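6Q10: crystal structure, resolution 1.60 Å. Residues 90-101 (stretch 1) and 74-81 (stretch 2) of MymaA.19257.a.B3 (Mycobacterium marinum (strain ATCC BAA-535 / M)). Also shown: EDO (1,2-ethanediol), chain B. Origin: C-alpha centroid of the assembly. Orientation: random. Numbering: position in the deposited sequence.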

# COMPACT_ATOMS: atom_id res chain seq x y z
N ALA A 90 3.46 3.62 -3.59
CA ALA A 90 3.97 2.33 -4.06
C ALA A 90 3.10 1.18 -3.58
O ALA A 90 2.76 0.28 -4.36
CB ALA A 90 5.43 2.14 -3.58
N VAL A 91 2.73 1.19 -2.29
CA VAL A 91 1.83 0.15 -1.77
C VAL A 91 0.50 0.19 -2.51
O VAL A 91 -0.09 -0.86 -2.80
CB VAL A 91 1.64 0.33 -0.25
CG1 VAL A 91 0.68 -0.74 0.28
CG2 VAL A 91 3.00 0.21 0.45
N TRP A 92 0.00 1.39 -2.82
CA TRP A 92 -1.31 1.50 -3.45
C TRP A 92 -1.36 0.87 -4.84
O TRP A 92 -2.43 0.49 -5.31
CB TRP A 92 -1.69 2.99 -3.49
CG TRP A 92 -3.12 3.33 -3.74
CD1 TRP A 92 -4.22 2.70 -3.27
CD2 TRP A 92 -3.58 4.44 -4.52
NE1 TRP A 92 -5.36 3.36 -3.70
CE2 TRP A 92 -4.98 4.42 -4.49
CE3 TRP A 92 -2.93 5.42 -5.27
CZ2 TRP A 92 -5.75 5.38 -5.17
CZ3 TRP A 92 -3.70 6.37 -5.94
CH2 TRP A 92 -5.08 6.33 -5.87
N LEU A 93 -0.21 0.76 -5.51
CA LEU A 93 -0.15 0.05 -6.79
C LEU A 93 -0.61 -1.39 -6.65
O LEU A 93 -1.29 -1.92 -7.53
CB LEU A 93 1.28 0.07 -7.32
CG LEU A 93 1.76 1.45 -7.73
CD1 LEU A 93 3.27 1.36 -7.97
CD2 LEU A 93 1.05 1.95 -9.00
N VAL A 94 -0.20 -2.06 -5.56
CA VAL A 94 -0.49 -3.48 -5.41
C VAL A 94 -1.66 -3.72 -4.47
O VAL A 94 -2.15 -4.86 -4.39
CB VAL A 94 0.77 -4.26 -4.97
CG1 VAL A 94 1.81 -4.23 -6.12
CG2 VAL A 94 1.38 -3.68 -3.68
N ALA A 95 -2.16 -2.69 -3.79
CA ALA A 95 -3.40 -2.77 -3.01
C ALA A 95 -4.32 -1.63 -3.44
O ALA A 95 -4.64 -0.73 -2.66
CB ALA A 95 -3.09 -2.69 -1.52
N PRO A 96 -4.74 -1.62 -4.71
CA PRO A 96 -5.37 -0.40 -5.25
C PRO A 96 -6.76 -0.13 -4.74
O PRO A 96 -7.27 0.98 -4.99
CB PRO A 96 -5.39 -0.68 -6.77
CG PRO A 96 -5.42 -2.21 -6.87
CD PRO A 96 -4.51 -2.64 -5.73
N CYS A 97 -7.42 -1.08 -4.08
CA CYS A 97 -8.80 -0.85 -3.67
C CYS A 97 -8.91 -0.58 -2.18
O CYS A 97 -10.00 -0.67 -1.60
CB CYS A 97 -9.68 -2.01 -4.12
SG CYS A 97 -9.70 -2.07 -5.97
N THR A 98 -7.79 -0.25 -1.55
CA THR A 98 -7.77 0.19 -0.16
C THR A 98 -8.06 1.69 -0.07
O THR A 98 -7.94 2.43 -1.05
CB THR A 98 -6.44 -0.13 0.49
OG1 THR A 98 -5.38 0.48 -0.26
CG2 THR A 98 -6.23 -1.65 0.60
N GLU A 99 -8.49 2.12 1.12
CA GLU A 99 -8.75 3.52 1.43
C GLU A 99 -7.47 4.14 2.00
O GLU A 99 -6.78 3.52 2.81
CB GLU A 99 -9.89 3.66 2.45
CG GLU A 99 -11.16 3.03 1.94
CD GLU A 99 -12.37 3.56 2.66
OE1 GLU A 99 -12.21 4.10 3.77
OE2 GLU A 99 -13.49 3.45 2.10
N LEU A 100 -7.18 5.37 1.57
CA LEU A 100 -5.96 6.08 1.96
C LEU A 100 -6.23 7.06 3.09
O LEU A 100 -7.12 7.91 2.96
CB LEU A 100 -5.41 6.87 0.76
CG LEU A 100 -5.17 6.07 -0.52
CD1 LEU A 100 -4.88 7.02 -1.67
CD2 LEU A 100 -4.03 5.11 -0.29
N PHE A 101 -5.40 7.00 4.15
CA PHE A 101 -5.52 7.92 5.28
C PHE A 101 -4.16 8.51 5.64
O PHE A 101 -3.22 7.76 5.89
CB PHE A 101 -6.10 7.20 6.50
CG PHE A 101 -7.56 6.91 6.36
CD1 PHE A 101 -8.52 7.86 6.67
CD2 PHE A 101 -7.97 5.68 5.83
CE1 PHE A 101 -9.86 7.58 6.51
CE2 PHE A 101 -9.32 5.40 5.69
CZ PHE A 101 -10.25 6.36 6.00
C1 EDO B . -8.88 6.94 -1.65
O1 EDO B . -8.74 7.00 -0.21
C2 EDO B . -9.25 5.54 -2.11
O2 EDO B . -10.46 5.11 -1.46
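Stretch 2 (74-81) CQGQIRFG

Stretch 2 runs as an extended strand, residues 76-80, alongside the strand at 99-101 of stretch 1. The two are parallel, with their N-to-C directions 21° apart (signed crossing angle -21°) and their axes 4.7 Å apart at closest approach. In the helix of stretch 1, Val-91 points toward stretch 2 and places CG1 3.8 Å from CD1 of Ile-78. One residue on, CB of Trp-92 lies 3.8 Å from the same Ile-78 CD1, so the tip of the isoleucine reaches back from the sheet to the helix. A type I turn from Ala-95 to Thr-98 then leads the chain toward the strand. Cys-97 O lies 3.5 Å from Gln-75 CB, and water 1 joins Cys-97 O (2.9 Å) to Gly-76 N (3.3 Å, weak).

Within the turn Thr-98 OG1 donates to Ala-95 O (2.8 Å), and this hydroxyl oxygen also packs 3.2 Å from Ile-78 CD1. The CA atoms of Thr-98 and Gly-76 are 4.7 Å apart. The backbone angles of Gly-76, 151/-165, suit glycine, since a CB would be jammed against the preceding carbonyl oxygen. From here the ladder is regular: Glu-99 pairs with Gln-77, Leu-100 with Ile-78 and Phe-101 with Arg-79. Glu-99 N donates to Gly-76 O (3.0 Å), while Glu-99 O accepts from Ile-78 N (2.8 Å). Leu-100 shares a sheet face with Ile-78, its CD2 3.9 Å from Ile-78 CB; its own N turns from stretch 2 and donates to EDO O1 (2.9 Å). Phe-101 repeats the pattern of Glu-99, with N donating to Ile-78 O (2.9 Å) and O accepting from Phe-80 N (3.0 Å). Its side chain shares the other face with Glu-99, Gln-77 and Arg-79, and its CE2 approaches Gln-77 NE2 to 3.7 Å.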

# COMPACT_ATOMS: atom_id res chain seq x y z
N CYS A 74 -13.89 -4.12 4.53
CA CYS A 74 -13.58 -3.63 3.19
C CYS A 74 -12.25 -4.28 2.80
O CYS A 74 -11.76 -5.16 3.51
CB CYS A 74 -13.51 -2.11 3.14
SG CYS A 74 -12.27 -1.44 4.29
N GLN A 75 -11.68 -3.87 1.66
CA GLN A 75 -10.37 -4.41 1.27
C GLN A 75 -9.30 -4.05 2.28
O GLN A 75 -8.43 -4.87 2.59
CB GLN A 75 -9.92 -3.88 -0.09
CG GLN A 75 -10.77 -4.34 -1.23
CD GLN A 75 -10.64 -5.82 -1.55
OE1 GLN A 75 -9.55 -6.32 -1.83
NE2 GLN A 75 -11.76 -6.53 -1.53
N GLY A 76 -9.30 -2.81 2.77
CA GLY A 76 -8.31 -2.41 3.75
C GLY A 76 -7.99 -0.94 3.65
O GLY A 76 -8.70 -0.17 3.04
N GLN A 77 -6.89 -0.55 4.30
CA GLN A 77 -6.49 0.85 4.38
C GLN A 77 -5.00 0.95 4.19
O GLN A 77 -4.26 0.01 4.47
CB GLN A 77 -6.83 1.49 5.75
CG GLN A 77 -8.29 1.44 6.05
CD GLN A 77 -8.62 1.89 7.45
OE1 GLN A 77 -7.77 1.89 8.35
NE2 GLN A 77 -9.88 2.30 7.64
N ILE A 78 -4.54 2.10 3.70
CA ILE A 78 -3.13 2.44 3.73
C ILE A 78 -3.00 3.70 4.57
O ILE A 78 -3.63 4.72 4.24
CB ILE A 78 -2.55 2.65 2.33
CG1 ILE A 78 -2.71 1.37 1.51
CG2 ILE A 78 -1.04 3.01 2.41
CD1 ILE A 78 -2.35 1.56 0.02
N ARG A 79 -2.27 3.61 5.67
CA ARG A 79 -2.15 4.71 6.64
C ARG A 79 -0.72 5.22 6.62
O ARG A 79 0.23 4.43 6.64
CB ARG A 79 -2.52 4.25 8.05
CG ARG A 79 -3.89 3.59 8.20
CD ARG A 79 -4.02 3.09 9.62
NE ARG A 79 -5.26 2.31 9.77
CZ ARG A 79 -5.45 1.38 10.69
NH1 ARG A 79 -4.49 1.10 11.57
NH2 ARG A 79 -6.61 0.72 10.74
N PHE A 80 -0.56 6.54 6.59
CA PHE A 80 0.77 7.12 6.40
C PHE A 80 0.74 8.56 6.87
O PHE A 80 -0.32 9.15 7.08
CB PHE A 80 1.19 7.07 4.92
CG PHE A 80 0.19 7.71 4.01
CD1 PHE A 80 0.35 9.02 3.58
CD2 PHE A 80 -0.92 7.01 3.58
CE1 PHE A 80 -0.58 9.61 2.75
CE2 PHE A 80 -1.85 7.60 2.73
CZ PHE A 80 -1.68 8.91 2.33
N GLY A 81 1.94 9.13 7.03
CA GLY A 81 2.09 10.55 7.20
C GLY A 81 2.68 11.16 5.93
O GLY A 81 3.09 10.45 5.01
O HOH W 1 -11.29 -0.84 0.98
O HOH W 2 -11.60 2.20 5.34